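Local coordinates for major capsid protein (PDB 5TIP) that self-assembles as trimers into the large icosahedral capsid of a chlorovirus, in which it is the major, glycosylated coat protein, at residues L92-L97 and I104-N109; F254-K259 and N369-D374; T302-E307 and T346-Y351; A246-R251 and L380-C385; G63-D68 and I208-Q213. All coordinates share one frame; numbering follows the deposited sequence.

How the interactions relate
Interactions 1 and 5 lie in the N-terminal jelly roll, interactions 2, 3 and 4 in the C-terminal one. Interaction 1 sits inside the loop closed by interaction 5, nearest atoms about 6 Å apart. Interaction 4 closes a loop holding interaction 2, which encloses interaction 3. Two polar links join interactions 2 and 3 to interaction 4: E307 OE2 forms a 3.1 Å salt bridge with K383 NZ, and D374 O lies 2.9 Å from R251 NH2, a probable hydrogen bond. The F370 side chain of interaction 2 is about 4 Å from a bound mercury ion; the T304 and N306 side chains of interaction 3 are about 11 Å from glycan sugars. Interactions 3 and 5 both touch the third subunit.

Interaction 1: L92-L97 and I104-N109; sequences LQDVEL and IDKHYN
The hairpin of strands 92-99 and 102-108 pairs V95 with H107 and L97 with D105 as antiparallel hydrogen-bonded pairs, the short segments running at 174° to each other. H107 N gives a nearly straight bond to V95 O (2.8 Å, 169° at the hydrogen), and V95 N returns one to H107 O at 3.0 Å. Near the turn, L97 O takes I104 N while L97 N reaches D105 O, so I104 and D105 both face L97: a classic beta bulge in the first jelly roll of this double jelly-roll protein. On one face, V95 CG1 lies beside H107 CB at 4.0 Å. The imidazole leads away from strand 92-97, and its NE2 donates to D105 OD2 (2.8 Å) from above the carboxylate plane. On the other face the extended K106 chain passes E96 CB with its CG (4.0 Å), and its NZ remains 4.4 Å from D94 OD1, beyond a salt bridge; T177 holds D94 OD1, and R103 pairs with E96. N109 N donates to Q93 O where helix 109-119 begins.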
# COMPACT_ATOMS: atom_id res chain seq x y z
N LEU A 92 -1.99 -2.69 -27.28
CA LEU A 92 -1.58 -1.30 -27.47
C LEU A 92 -0.06 -1.29 -27.65
O LEU A 92 0.71 -1.01 -26.72
CB LEU A 92 -2.02 -0.45 -26.29
CG LEU A 92 -2.23 1.04 -26.56
CD1 LEU A 92 -3.30 1.21 -27.62
CD2 LEU A 92 -2.61 1.77 -25.29
N GLN A 93 0.37 -1.59 -28.87
CA GLN A 93 1.80 -1.80 -29.13
C GLN A 93 2.59 -0.52 -28.88
O GLN A 93 3.66 -0.55 -28.25
CB GLN A 93 2.01 -2.29 -30.56
CG GLN A 93 3.47 -2.46 -30.93
CD GLN A 93 3.66 -3.15 -32.27
OE1 GLN A 93 3.39 -4.34 -32.41
NE2 GLN A 93 4.13 -2.40 -33.26
N ASP A 94 2.10 0.61 -29.38
CA ASP A 94 2.73 1.89 -29.07
C ASP A 94 1.69 2.99 -29.21
O ASP A 94 0.73 2.86 -29.98
CB ASP A 94 3.94 2.17 -29.96
CG ASP A 94 3.62 2.13 -31.45
OD1 ASP A 94 2.96 3.07 -31.94
OD2 ASP A 94 4.04 1.16 -32.12
N VAL A 95 1.89 4.07 -28.46
CA VAL A 95 1.00 5.23 -28.48
C VAL A 95 1.87 6.48 -28.46
O VAL A 95 2.80 6.59 -27.66
CB VAL A 95 0.01 5.21 -27.31
CG1 VAL A 95 0.72 4.95 -25.99
CG2 VAL A 95 -0.79 6.51 -27.26
N GLU A 96 1.57 7.42 -29.37
CA GLU A 96 2.35 8.63 -29.56
C GLU A 96 1.49 9.85 -29.27
O GLU A 96 0.37 9.95 -29.77
CB GLU A 96 2.91 8.69 -30.98
CG GLU A 96 3.74 9.92 -31.28
CD GLU A 96 4.17 9.98 -32.73
OE1 GLU A 96 3.74 9.11 -33.51
OE2 GLU A 96 4.92 10.91 -33.10
N LEU A 97 2.02 10.77 -28.46
CA LEU A 97 1.35 12.02 -28.15
C LEU A 97 1.93 13.13 -29.01
O LEU A 97 3.15 13.30 -29.08
CB LEU A 97 1.50 12.37 -26.67
CG LEU A 97 0.95 13.73 -26.26
CD1 LEU A 97 -0.57 13.76 -26.39
CD2 LEU A 97 1.38 14.10 -24.85
N ILE A 104 5.32 14.90 -28.53
CA ILE A 104 5.63 15.25 -27.15
C ILE A 104 6.19 14.06 -26.39
O ILE A 104 7.13 14.19 -25.61
CB ILE A 104 4.38 15.82 -26.46
CG1 ILE A 104 3.80 16.97 -27.29
CG2 ILE A 104 4.70 16.29 -25.05
CD1 ILE A 104 4.76 18.11 -27.50
N ASP A 105 5.63 12.88 -26.62
CA ASP A 105 6.09 11.66 -25.97
C ASP A 105 5.57 10.47 -26.77
O ASP A 105 4.60 10.59 -27.52
CB ASP A 105 5.61 11.60 -24.51
CG ASP A 105 6.45 10.67 -23.66
OD1 ASP A 105 7.44 10.12 -24.18
OD2 ASP A 105 6.12 10.50 -22.47
N LYS A 106 6.22 9.33 -26.59
CA LYS A 106 5.78 8.11 -27.26
C LYS A 106 6.12 6.92 -26.37
O LYS A 106 7.26 6.78 -25.92
CB LYS A 106 6.44 7.95 -28.63
CG LYS A 106 6.03 6.68 -29.36
CD LYS A 106 6.56 6.65 -30.78
CE LYS A 106 6.09 5.40 -31.52
NZ LYS A 106 6.52 5.40 -32.95
N HIS A 107 5.12 6.07 -26.13
CA HIS A 107 5.27 4.92 -25.25
C HIS A 107 5.08 3.63 -26.04
O HIS A 107 4.56 3.63 -27.16
CB HIS A 107 4.26 4.99 -24.10
CG HIS A 107 4.50 6.14 -23.17
ND1 HIS A 107 3.66 6.42 -22.12
CD2 HIS A 107 5.48 7.07 -23.14
CE1 HIS A 107 4.11 7.48 -21.47
NE2 HIS A 107 5.22 7.89 -22.07
N TYR A 108 5.51 2.52 -25.44
CA TYR A 108 5.44 1.21 -26.06
C TYR A 108 4.86 0.22 -25.06
O TYR A 108 4.89 0.45 -23.85
CB TYR A 108 6.83 0.75 -26.54
CG TYR A 108 7.55 1.78 -27.37
CD1 TYR A 108 8.33 2.77 -26.77
CD2 TYR A 108 7.46 1.78 -28.76
CE1 TYR A 108 8.99 3.72 -27.52
CE2 TYR A 108 8.12 2.73 -29.52
CZ TYR A 108 8.88 3.70 -28.89
OH TYR A 108 9.54 4.65 -29.64
N ASN A 109 4.34 -0.90 -25.58
CA ASN A 109 3.71 -1.88 -24.70
C ASN A 109 4.72 -2.48 -23.72
O ASN A 109 4.36 -2.79 -22.58
CB ASN A 109 3.02 -2.98 -25.50
CG ASN A 109 3.94 -3.68 -26.47
OD1 ASN A 109 5.13 -3.37 -26.55
ND2 ASN A 109 3.41 -4.64 -27.21

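Interaction 2: F254-K259 and N369-D374; sequences FNHPTK and NFSRID
P257 and N369 form an antiparallel non-hydrogen-bonded pair with CA atoms 3.8 Å apart, and beyond it F370 N donates to H256 O (3.1 Å). T258 OG1 donates to the same oxygen from the opposite face of its carbonyl plane, so two donors grip H256 O. H256 N in turn gives a fairly straight bond to S371 OG (2.8 Å, 165° at the hydrogen); that hydroxyl is also bonded to N436 O. Segment 369-374 leaves short strand 368-369 through an Asx turn, in which N369 OD1 accepts from S371 N at 3.1 Å, and this turn lies against the start of strand 257-266 in the second jelly roll. F370 CG is anti to its carbonyl carbon (chi1 -83°). The ring's CD2 meets F254 CB at 3.9 Å, while T258 approaches obliquely, OG1 standing 3.3 Å from F370 CD1. Farther out, the edge of the F254 ring is directed toward the F370 face, a T-shaped pair with centroids 6.0 Å apart and planes at 80°. Q13 of the second subunit packs on P257 and S371.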
# COMPACT_ATOMS: atom_id res chain seq x y z
N PHE A 254 21.02 8.66 -24.53
CA PHE A 254 19.98 9.42 -23.85
C PHE A 254 20.40 10.89 -23.76
O PHE A 254 21.56 11.24 -23.96
CB PHE A 254 19.71 8.85 -22.46
CG PHE A 254 19.26 7.41 -22.47
CD1 PHE A 254 18.32 6.98 -23.38
CD2 PHE A 254 19.81 6.50 -21.58
CE1 PHE A 254 17.91 5.65 -23.40
CE2 PHE A 254 19.40 5.18 -21.59
CZ PHE A 254 18.46 4.76 -22.50
N ASN A 255 19.42 11.74 -23.45
CA ASN A 255 19.66 13.17 -23.29
C ASN A 255 18.80 13.68 -22.15
O ASN A 255 18.01 12.94 -21.55
CB ASN A 255 19.38 13.94 -24.59
CG ASN A 255 20.31 13.55 -25.72
OD1 ASN A 255 19.90 12.92 -26.69
ND2 ASN A 255 21.57 13.94 -25.60
N HIS A 256 18.96 14.98 -21.84
CA HIS A 256 18.15 15.72 -20.87
C HIS A 256 18.40 15.24 -19.45
O HIS A 256 18.98 14.17 -19.24
CB HIS A 256 16.66 15.60 -21.22
CG HIS A 256 16.32 16.09 -22.60
ND1 HIS A 256 15.69 15.31 -23.54
CD2 HIS A 256 16.53 17.30 -23.19
CE1 HIS A 256 15.53 16.00 -24.65
NE2 HIS A 256 16.02 17.21 -24.46
N PRO A 257 18.00 16.02 -18.43
CA PRO A 257 18.08 15.53 -17.05
C PRO A 257 17.20 14.31 -16.85
O PRO A 257 15.97 14.38 -16.98
CB PRO A 257 17.60 16.73 -16.22
CG PRO A 257 17.89 17.91 -17.08
CD PRO A 257 17.66 17.45 -18.49
N THR A 258 17.83 13.18 -16.52
CA THR A 258 17.16 11.89 -16.45
C THR A 258 16.96 11.48 -15.00
O THR A 258 17.89 11.55 -14.19
CB THR A 258 17.98 10.83 -17.19
OG1 THR A 258 18.11 11.20 -18.57
CG2 THR A 258 17.31 9.47 -17.11
N LYS A 259 15.74 11.03 -14.68
CA LYS A 259 15.42 10.61 -13.32
C LYS A 259 15.99 9.23 -13.00
O LYS A 259 16.55 9.03 -11.92
CB LYS A 259 13.91 10.60 -13.11
CG LYS A 259 13.20 11.86 -13.58
CD LYS A 259 11.70 11.72 -13.43
CE LYS A 259 11.31 11.51 -11.98
NZ LYS A 259 9.83 11.43 -11.82
N ASN A 369 22.05 14.92 -16.16
CA ASN A 369 21.90 15.54 -17.48
C ASN A 369 22.73 14.75 -18.48
O ASN A 369 23.95 14.91 -18.57
CB ASN A 369 22.32 17.00 -17.43
CG ASN A 369 21.80 17.80 -18.60
OD1 ASN A 369 21.48 17.24 -19.65
ND2 ASN A 369 21.70 19.11 -18.43
N PHE A 370 22.06 13.87 -19.23
CA PHE A 370 22.74 13.10 -20.27
C PHE A 370 23.10 13.92 -21.49
O PHE A 370 23.85 13.43 -22.34
CB PHE A 370 21.87 11.91 -20.68
CG PHE A 370 22.00 10.72 -19.78
CD1 PHE A 370 21.32 10.67 -18.57
CD2 PHE A 370 22.80 9.65 -20.14
CE1 PHE A 370 21.44 9.58 -17.74
CE2 PHE A 370 22.92 8.55 -19.31
CZ PHE A 370 22.24 8.51 -18.11
N SER A 371 22.58 15.15 -21.61
CA SER A 371 22.97 16.01 -22.72
C SER A 371 24.38 16.57 -22.54
O SER A 371 24.95 17.07 -23.51
CB SER A 371 21.99 17.17 -22.86
OG SER A 371 20.68 16.71 -23.14
N ARG A 372 24.94 16.49 -21.34
CA ARG A 372 26.29 16.97 -21.08
C ARG A 372 27.30 15.85 -20.92
O ARG A 372 28.43 16.10 -20.48
CB ARG A 372 26.31 17.89 -19.86
CG ARG A 372 25.37 19.06 -19.98
CD ARG A 372 25.70 19.84 -21.24
NE ARG A 372 27.06 20.36 -21.23
CZ ARG A 372 27.71 20.73 -22.33
NH1 ARG A 372 27.13 20.63 -23.51
NH2 ARG A 372 28.95 21.20 -22.24
N ILE A 373 26.93 14.61 -21.25
CA ILE A 373 27.81 13.46 -21.11
C ILE A 373 28.08 12.93 -22.51
O ILE A 373 27.16 12.54 -23.23
CB ILE A 373 27.19 12.37 -20.23
CG1 ILE A 373 26.79 12.95 -18.87
CG2 ILE A 373 28.15 11.21 -20.06
CD1 ILE A 373 26.04 11.99 -17.99
N ASP A 374 29.36 12.92 -22.89
CA ASP A 374 29.73 12.45 -24.23
C ASP A 374 29.60 10.94 -24.33
O ASP A 374 29.09 10.42 -25.33
CB ASP A 374 31.15 12.89 -24.56
CG ASP A 374 31.25 14.38 -24.85
OD1 ASP A 374 30.22 14.97 -25.25
OD2 ASP A 374 32.34 14.95 -24.68

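Interaction 3: T302-E307 and T346-Y351; sequences TGTYNE and TPAGVY
Y305 CG stands anti to its own carbonyl carbon (chi1 -66°), and with chi2 at -71° the ring turns back to P347, where CD1 comes within 3.5 Å of P347 CA and CE1 within 4.1 Å of P347 CB. T346 O lies at the edge of this ring, in its plane. The direct hydrogen bond between the segments runs from A348 N to T304 O (2.8 Å), in the carbonyl plane though bent to 137° at the hydrogen. P347 CB presses on the same oxygen at 3.2 Å, and A348 CB points at segment 302-307, 3.4 Å from N306 O. One water accepts from T304 N and donates to A348 O (2.7 Å), while another accepts from G349 N and donates to E307 OE1 (2.8 Å), a residue whose OE2 is salt-bridged to K383. R130 of the third subunit donates to T346 O, and its Y126 meets the Y305 ring edge-to-face. The A348 N to T304 O bond joins an ST turn, T304 OG1 accepting from N306 N, to a type II beta turn, P347 to V350, which leads into strand 350-354.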
# COMPACT_ATOMS: atom_id res chain seq x y z
N THR A 302 3.77 -15.68 -16.48
CA THR A 302 5.03 -15.42 -17.16
C THR A 302 6.05 -14.76 -16.23
O THR A 302 7.24 -15.07 -16.28
CB THR A 302 4.79 -14.54 -18.39
OG1 THR A 302 3.95 -15.25 -19.31
CG2 THR A 302 6.10 -14.20 -19.08
N GLY A 303 5.59 -13.87 -15.35
CA GLY A 303 6.49 -13.22 -14.43
C GLY A 303 6.93 -14.14 -13.31
O GLY A 303 6.34 -15.19 -13.05
N THR A 304 8.00 -13.74 -12.63
CA THR A 304 8.51 -14.49 -11.49
C THR A 304 9.33 -13.55 -10.61
O THR A 304 9.79 -12.49 -11.05
CB THR A 304 9.37 -15.68 -11.94
OG1 THR A 304 9.69 -16.49 -10.80
CG2 THR A 304 10.67 -15.20 -12.57
N TYR A 305 9.51 -13.96 -9.36
CA TYR A 305 10.39 -13.27 -8.43
C TYR A 305 11.68 -14.03 -8.19
O TYR A 305 12.51 -13.58 -7.40
CB TYR A 305 9.67 -13.03 -7.10
CG TYR A 305 8.50 -12.08 -7.21
CD1 TYR A 305 8.71 -10.73 -7.43
CD2 TYR A 305 7.19 -12.53 -7.08
CE1 TYR A 305 7.65 -9.85 -7.54
CE2 TYR A 305 6.13 -11.65 -7.18
CZ TYR A 305 6.36 -10.31 -7.41
OH TYR A 305 5.31 -9.43 -7.51
N ASN A 306 11.87 -15.16 -8.86
CA ASN A 306 13.04 -16.01 -8.65
C ASN A 306 14.24 -15.39 -9.35
O ASN A 306 14.30 -15.36 -10.58
CB ASN A 306 12.77 -17.42 -9.16
CG ASN A 306 13.74 -18.43 -8.61
OD1 ASN A 306 14.84 -18.09 -8.18
ND2 ASN A 306 13.33 -19.70 -8.60
N GLU A 307 15.19 -14.89 -8.56
CA GLU A 307 16.40 -14.31 -9.14
C GLU A 307 17.23 -15.35 -9.87
O GLU A 307 17.97 -15.02 -10.81
CB GLU A 307 17.23 -13.64 -8.04
CG GLU A 307 18.62 -13.19 -8.45
CD GLU A 307 18.61 -12.17 -9.57
OE1 GLU A 307 17.61 -11.43 -9.70
OE2 GLU A 307 19.60 -12.11 -10.33
N THR A 346 9.56 -5.77 -7.21
CA THR A 346 9.79 -5.83 -8.64
C THR A 346 10.13 -7.26 -9.04
O THR A 346 11.03 -7.87 -8.45
CB THR A 346 10.93 -4.89 -9.06
OG1 THR A 346 10.54 -3.53 -8.81
CG2 THR A 346 11.23 -5.05 -10.54
N PRO A 347 9.43 -7.83 -10.02
CA PRO A 347 9.75 -9.20 -10.45
C PRO A 347 11.15 -9.29 -11.03
O PRO A 347 11.70 -8.30 -11.53
CB PRO A 347 8.68 -9.50 -11.50
CG PRO A 347 8.24 -8.16 -11.99
CD PRO A 347 8.32 -7.26 -10.80
N ALA A 348 11.72 -10.48 -10.95
CA ALA A 348 13.06 -10.71 -11.47
C ALA A 348 13.11 -10.41 -12.97
O ALA A 348 12.13 -10.61 -13.70
CB ALA A 348 13.51 -12.14 -11.20
N GLY A 349 14.26 -9.93 -13.42
CA GLY A 349 14.46 -9.59 -14.81
C GLY A 349 14.22 -8.14 -15.16
O GLY A 349 14.48 -7.74 -16.30
N VAL A 350 13.72 -7.34 -14.22
CA VAL A 350 13.53 -5.91 -14.40
C VAL A 350 14.48 -5.18 -13.46
O VAL A 350 14.51 -5.48 -12.26
CB VAL A 350 12.07 -5.49 -14.15
CG1 VAL A 350 11.89 -4.00 -14.42
CG2 VAL A 350 11.13 -6.30 -15.02
N TYR A 351 15.24 -4.24 -13.99
CA TYR A 351 16.31 -3.59 -13.25
C TYR A 351 16.13 -2.08 -13.29
O TYR A 351 15.56 -1.53 -14.24
CB TYR A 351 17.68 -3.98 -13.79
CG TYR A 351 17.87 -5.48 -13.92
CD1 TYR A 351 18.33 -6.23 -12.85
CD2 TYR A 351 17.57 -6.13 -15.10
CE1 TYR A 351 18.50 -7.60 -12.96
CE2 TYR A 351 17.74 -7.50 -15.22
CZ TYR A 351 18.20 -8.23 -14.15
OH TYR A 351 18.37 -9.59 -14.27
O HOH W 1 9.80 -11.69 -14.37
O HOH W 2 19.92 -10.54 -12.65
O HOH W 3 16.42 -9.61 -11.40

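Interaction 4: A246-R251 and L380-C385; sequences ASQNIR and LTYKTC
A246 O receives Y382 N in a nearly straight bond (2.9 Å, 173° at the hydrogen), the donor lying almost along the C=O axis. Two residues on, Q248 and L380 form an antiparallel hydrogen-bonded pair that satisfies both backbone groups of each: L380 N donates to Q248 O at 2.8 Å, and Q248 N to L380 O at 3.0 Å from above the carbonyl plane. Q248 CG is anti to the carbonyl carbon, with CD extended beyond it (chi2 -176°), and Y382 OH donates to OE1 of this side chain. The modelled separation of OH and OE1, 2.4 Å, is very short, so its exact length is doubtful; OE1 lies in the plane of the ring, at its edge, with amide and ring planes 51° apart. T239 N adds a weak hydrogen bond to OE1, and Q248 NE2 is taken up by T237 O. A water accepts from A246 N and lies 2.7 Å from K383 O, one of several acceptors competing for its protons. I250 CD1 meets L380 CD1 at 3.7 Å. L413 of strand 412-426 packs on both residues, and strand 376-387 lies between 247-251 and 312-319 in a sheet of the second jelly roll.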
# COMPACT_ATOMS: atom_id res chain seq x y z
N ALA A 246 29.59 -14.07 -20.45
CA ALA A 246 29.78 -13.04 -21.46
C ALA A 246 29.63 -11.65 -20.84
O ALA A 246 29.02 -11.48 -19.79
CB ALA A 246 28.79 -13.23 -22.61
N SER A 247 30.19 -10.66 -21.52
CA SER A 247 30.13 -9.28 -21.08
C SER A 247 29.83 -8.38 -22.28
O SER A 247 30.13 -8.73 -23.42
CB SER A 247 31.43 -8.84 -20.40
OG SER A 247 32.53 -8.97 -21.27
N GLN A 248 29.24 -7.22 -22.00
CA GLN A 248 28.90 -6.28 -23.05
C GLN A 248 29.05 -4.85 -22.54
O GLN A 248 28.99 -4.59 -21.34
CB GLN A 248 27.47 -6.51 -23.56
CG GLN A 248 27.33 -7.65 -24.55
CD GLN A 248 25.93 -7.77 -25.11
OE1 GLN A 248 24.96 -7.90 -24.36
NE2 GLN A 248 25.81 -7.72 -26.43
N ASN A 249 29.24 -3.93 -23.49
CA ASN A 249 29.26 -2.49 -23.22
C ASN A 249 28.28 -1.84 -24.19
O ASN A 249 28.58 -1.69 -25.37
CB ASN A 249 30.66 -1.90 -23.36
CG ASN A 249 31.63 -2.44 -22.33
OD1 ASN A 249 31.29 -2.62 -21.17
ND2 ASN A 249 32.86 -2.69 -22.76
N ILE A 250 27.12 -1.45 -23.68
CA ILE A 250 26.08 -0.84 -24.50
C ILE A 250 26.23 0.67 -24.39
O ILE A 250 26.10 1.24 -23.29
CB ILE A 250 24.68 -1.29 -24.07
CG1 ILE A 250 24.43 -2.75 -24.47
CG2 ILE A 250 23.62 -0.40 -24.69
CD1 ILE A 250 24.95 -3.77 -23.48
N ARG A 251 26.51 1.32 -25.51
CA ARG A 251 26.62 2.78 -25.55
C ARG A 251 25.23 3.37 -25.43
O ARG A 251 24.39 3.19 -26.32
CB ARG A 251 27.30 3.21 -26.85
CG ARG A 251 27.53 4.70 -27.01
CD ARG A 251 28.62 5.21 -26.07
NE ARG A 251 28.90 6.63 -26.27
CZ ARG A 251 29.81 7.10 -27.13
NH1 ARG A 251 30.53 6.26 -27.86
NH2 ARG A 251 30.00 8.41 -27.25
N LEU A 380 27.77 -4.70 -18.78
CA LEU A 380 26.99 -5.84 -18.33
C LEU A 380 27.87 -7.08 -18.26
O LEU A 380 28.84 -7.22 -19.01
CB LEU A 380 25.80 -6.10 -19.26
CG LEU A 380 24.77 -4.98 -19.41
CD1 LEU A 380 23.72 -5.37 -20.43
CD2 LEU A 380 24.13 -4.67 -18.07
N THR A 381 27.51 -7.98 -17.35
CA THR A 381 28.12 -9.30 -17.25
C THR A 381 27.01 -10.30 -16.96
O THR A 381 26.26 -10.13 -16.00
CB THR A 381 29.20 -9.35 -16.17
OG1 THR A 381 30.26 -8.45 -16.50
CG2 THR A 381 29.77 -10.76 -16.05
N TYR A 382 26.92 -11.34 -17.78
CA TYR A 382 25.85 -12.31 -17.68
C TYR A 382 26.28 -13.53 -16.89
O TYR A 382 27.47 -13.85 -16.78
CB TYR A 382 25.38 -12.74 -19.08
CG TYR A 382 24.94 -11.58 -19.94
CD1 TYR A 382 23.70 -10.99 -19.76
CD2 TYR A 382 25.77 -11.08 -20.94
CE1 TYR A 382 23.30 -9.93 -20.54
CE2 TYR A 382 25.37 -10.02 -21.73
CZ TYR A 382 24.14 -9.45 -21.52
OH TYR A 382 23.73 -8.39 -22.30
N LYS A 383 25.30 -14.21 -16.31
CA LYS A 383 25.55 -15.47 -15.64
C LYS A 383 25.88 -16.56 -16.66
O LYS A 383 25.62 -16.42 -17.86
CB LYS A 383 24.34 -15.89 -14.80
CG LYS A 383 23.92 -14.87 -13.76
CD LYS A 383 22.68 -15.34 -13.03
CE LYS A 383 22.19 -14.30 -12.04
NZ LYS A 383 20.92 -14.73 -11.39
N THR A 384 26.45 -17.65 -16.17
CA THR A 384 26.70 -18.82 -17.02
C THR A 384 25.41 -19.63 -17.09
O THR A 384 25.00 -20.24 -16.10
CB THR A 384 27.85 -19.65 -16.46
OG1 THR A 384 29.03 -18.85 -16.39
CG2 THR A 384 28.11 -20.85 -17.35
N CYS A 385 24.78 -19.64 -18.26
CA CYS A 385 23.51 -20.33 -18.45
C CYS A 385 23.77 -21.83 -18.61
O CYS A 385 23.56 -22.44 -19.67
CB CYS A 385 22.77 -19.76 -19.65
SG CYS A 385 22.71 -17.96 -19.67
O HOH W 4 27.00 -15.78 -20.11

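Interaction 5: G63-D68 and I208-Q213; sequences GDLITD and IFLDTQ
I208 O is gripped by two backbone donors, D64 N at 2.9 Å and L65 N at 3.2 Å, the second lying in the carbonyl plane on a lone pair. I208 N donates back to L65 O at 2.7 Å, which completes an antiparallel hydrogen-bonded pair. CB of D64 points toward segment 208-213, and CG lies anti to the carbonyl carbon, beside the backbone N. The carboxylate adds a side-chain bond: OD2 takes L210 N (3.0 Å, 164° at the hydrogen) on its anti side, close to the carboxylate plane. D64 and L65 both face I208, a classic beta bulge where strand 65-76 begins alongside the end of strand 200-210 in the first jelly roll; the short segments run at 146° to each other. On the face of L65 and I208, their CB atoms touch at 3.8 Å, and T67 CG2 meets I208 CG1 at the same distance, those two side chains crossing at about a right angle. L210 CD1 packs against L65 CG (3.9 Å). G63 CA lies over one face of the F209 ring, a CH-pi contact 4.3 Å from the centroid and 28° off the ring normal. In the next shell, R215 of helix 212-220 forms a salt bridge with D64 OD1, which probably helps to orient the carboxylate. F36 and I38 of strand 36-42 pack on I208, while F26 of the third subunit touches L65, I208 and L210.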
# COMPACT_ATOMS: atom_id res chain seq x y z
N GLY A 63 -13.73 20.46 -23.57
CA GLY A 63 -13.49 21.17 -22.33
C GLY A 63 -12.25 22.03 -22.38
O GLY A 63 -11.67 22.25 -23.45
N ASP A 64 -11.83 22.53 -21.22
CA ASP A 64 -10.70 23.45 -21.15
C ASP A 64 -9.38 22.73 -20.93
O ASP A 64 -8.37 23.09 -21.54
CB ASP A 64 -10.94 24.48 -20.04
CG ASP A 64 -12.24 25.24 -20.23
OD1 ASP A 64 -12.57 25.58 -21.39
OD2 ASP A 64 -12.94 25.49 -19.23
N LEU A 65 -9.36 21.71 -20.07
CA LEU A 65 -8.18 20.90 -19.83
C LEU A 65 -8.53 19.44 -20.04
O LEU A 65 -9.71 19.06 -20.04
CB LEU A 65 -7.63 21.10 -18.41
CG LEU A 65 -7.75 22.49 -17.77
CD1 LEU A 65 -7.37 22.42 -16.31
CD2 LEU A 65 -6.89 23.51 -18.49
N ILE A 66 -7.51 18.61 -20.22
CA ILE A 66 -7.68 17.17 -20.30
C ILE A 66 -6.70 16.51 -19.33
O ILE A 66 -5.57 16.99 -19.15
CB ILE A 66 -7.48 16.62 -21.73
CG1 ILE A 66 -6.09 16.95 -22.26
CG2 ILE A 66 -8.55 17.16 -22.65
CD1 ILE A 66 -5.83 16.38 -23.64
N THR A 67 -7.14 15.43 -18.70
CA THR A 67 -6.33 14.71 -17.73
C THR A 67 -6.22 13.24 -18.12
O THR A 67 -5.35 12.86 -18.91
CB THR A 67 -6.91 14.85 -16.32
OG1 THR A 67 -8.27 14.39 -16.31
CG2 THR A 67 -6.87 16.30 -15.87
N ASP A 68 -7.08 12.40 -17.56
CA ASP A 68 -7.00 10.97 -17.79
C ASP A 68 -7.46 10.61 -19.20
O ASP A 68 -8.39 11.22 -19.73
CB ASP A 68 -7.85 10.22 -16.76
CG ASP A 68 -7.45 10.53 -15.34
OD1 ASP A 68 -6.23 10.58 -15.05
OD2 ASP A 68 -8.35 10.75 -14.50
N ILE A 208 -11.70 18.75 -18.18
CA ILE A 208 -11.90 19.63 -17.04
C ILE A 208 -12.59 20.89 -17.53
O ILE A 208 -12.10 21.56 -18.45
CB ILE A 208 -10.57 19.97 -16.34
CG1 ILE A 208 -9.81 18.70 -15.97
CG2 ILE A 208 -10.83 20.83 -15.11
CD1 ILE A 208 -10.51 17.85 -14.92
N PHE A 209 -13.73 21.22 -16.92
CA PHE A 209 -14.46 22.44 -17.22
C PHE A 209 -14.19 23.45 -16.11
O PHE A 209 -14.47 23.19 -14.94
CB PHE A 209 -15.96 22.16 -17.35
CG PHE A 209 -16.29 21.21 -18.47
CD1 PHE A 209 -16.23 19.84 -18.28
CD2 PHE A 209 -16.66 21.69 -19.71
CE1 PHE A 209 -16.53 18.97 -19.31
CE2 PHE A 209 -16.97 20.82 -20.75
CZ PHE A 209 -16.90 19.46 -20.54
N LEU A 210 -13.65 24.61 -16.49
CA LEU A 210 -13.19 25.61 -15.54
C LEU A 210 -14.19 26.77 -15.43
O LEU A 210 -15.00 27.01 -16.32
CB LEU A 210 -11.82 26.15 -15.95
CG LEU A 210 -10.68 25.13 -15.97
CD1 LEU A 210 -9.41 25.74 -16.54
CD2 LEU A 210 -10.43 24.58 -14.58
N ASP A 211 -14.10 27.47 -14.30
CA ASP A 211 -14.92 28.65 -14.05
C ASP A 211 -14.41 29.84 -14.86
O ASP A 211 -13.33 29.79 -15.46
CB ASP A 211 -14.95 28.97 -12.56
CG ASP A 211 -16.26 29.58 -12.11
OD1 ASP A 211 -16.88 30.30 -12.92
OD2 ASP A 211 -16.67 29.33 -10.96
N THR A 212 -15.19 30.92 -14.86
CA THR A 212 -14.96 32.03 -15.78
C THR A 212 -13.58 32.65 -15.59
O THR A 212 -12.85 32.88 -16.56
CB THR A 212 -16.04 33.09 -15.61
OG1 THR A 212 -17.33 32.48 -15.76
CG2 THR A 212 -15.88 34.19 -16.64
N GLN A 213 -13.20 32.92 -14.34
CA GLN A 213 -11.94 33.62 -14.08
C GLN A 213 -10.74 32.77 -14.48
O GLN A 213 -9.87 33.23 -15.23
CB GLN A 213 -11.84 34.03 -12.61
CG GLN A 213 -12.70 35.22 -12.23
CD GLN A 213 -12.36 35.75 -10.86
OE1 GLN A 213 -11.63 35.12 -10.11
NE2 GLN A 213 -12.89 36.93 -10.53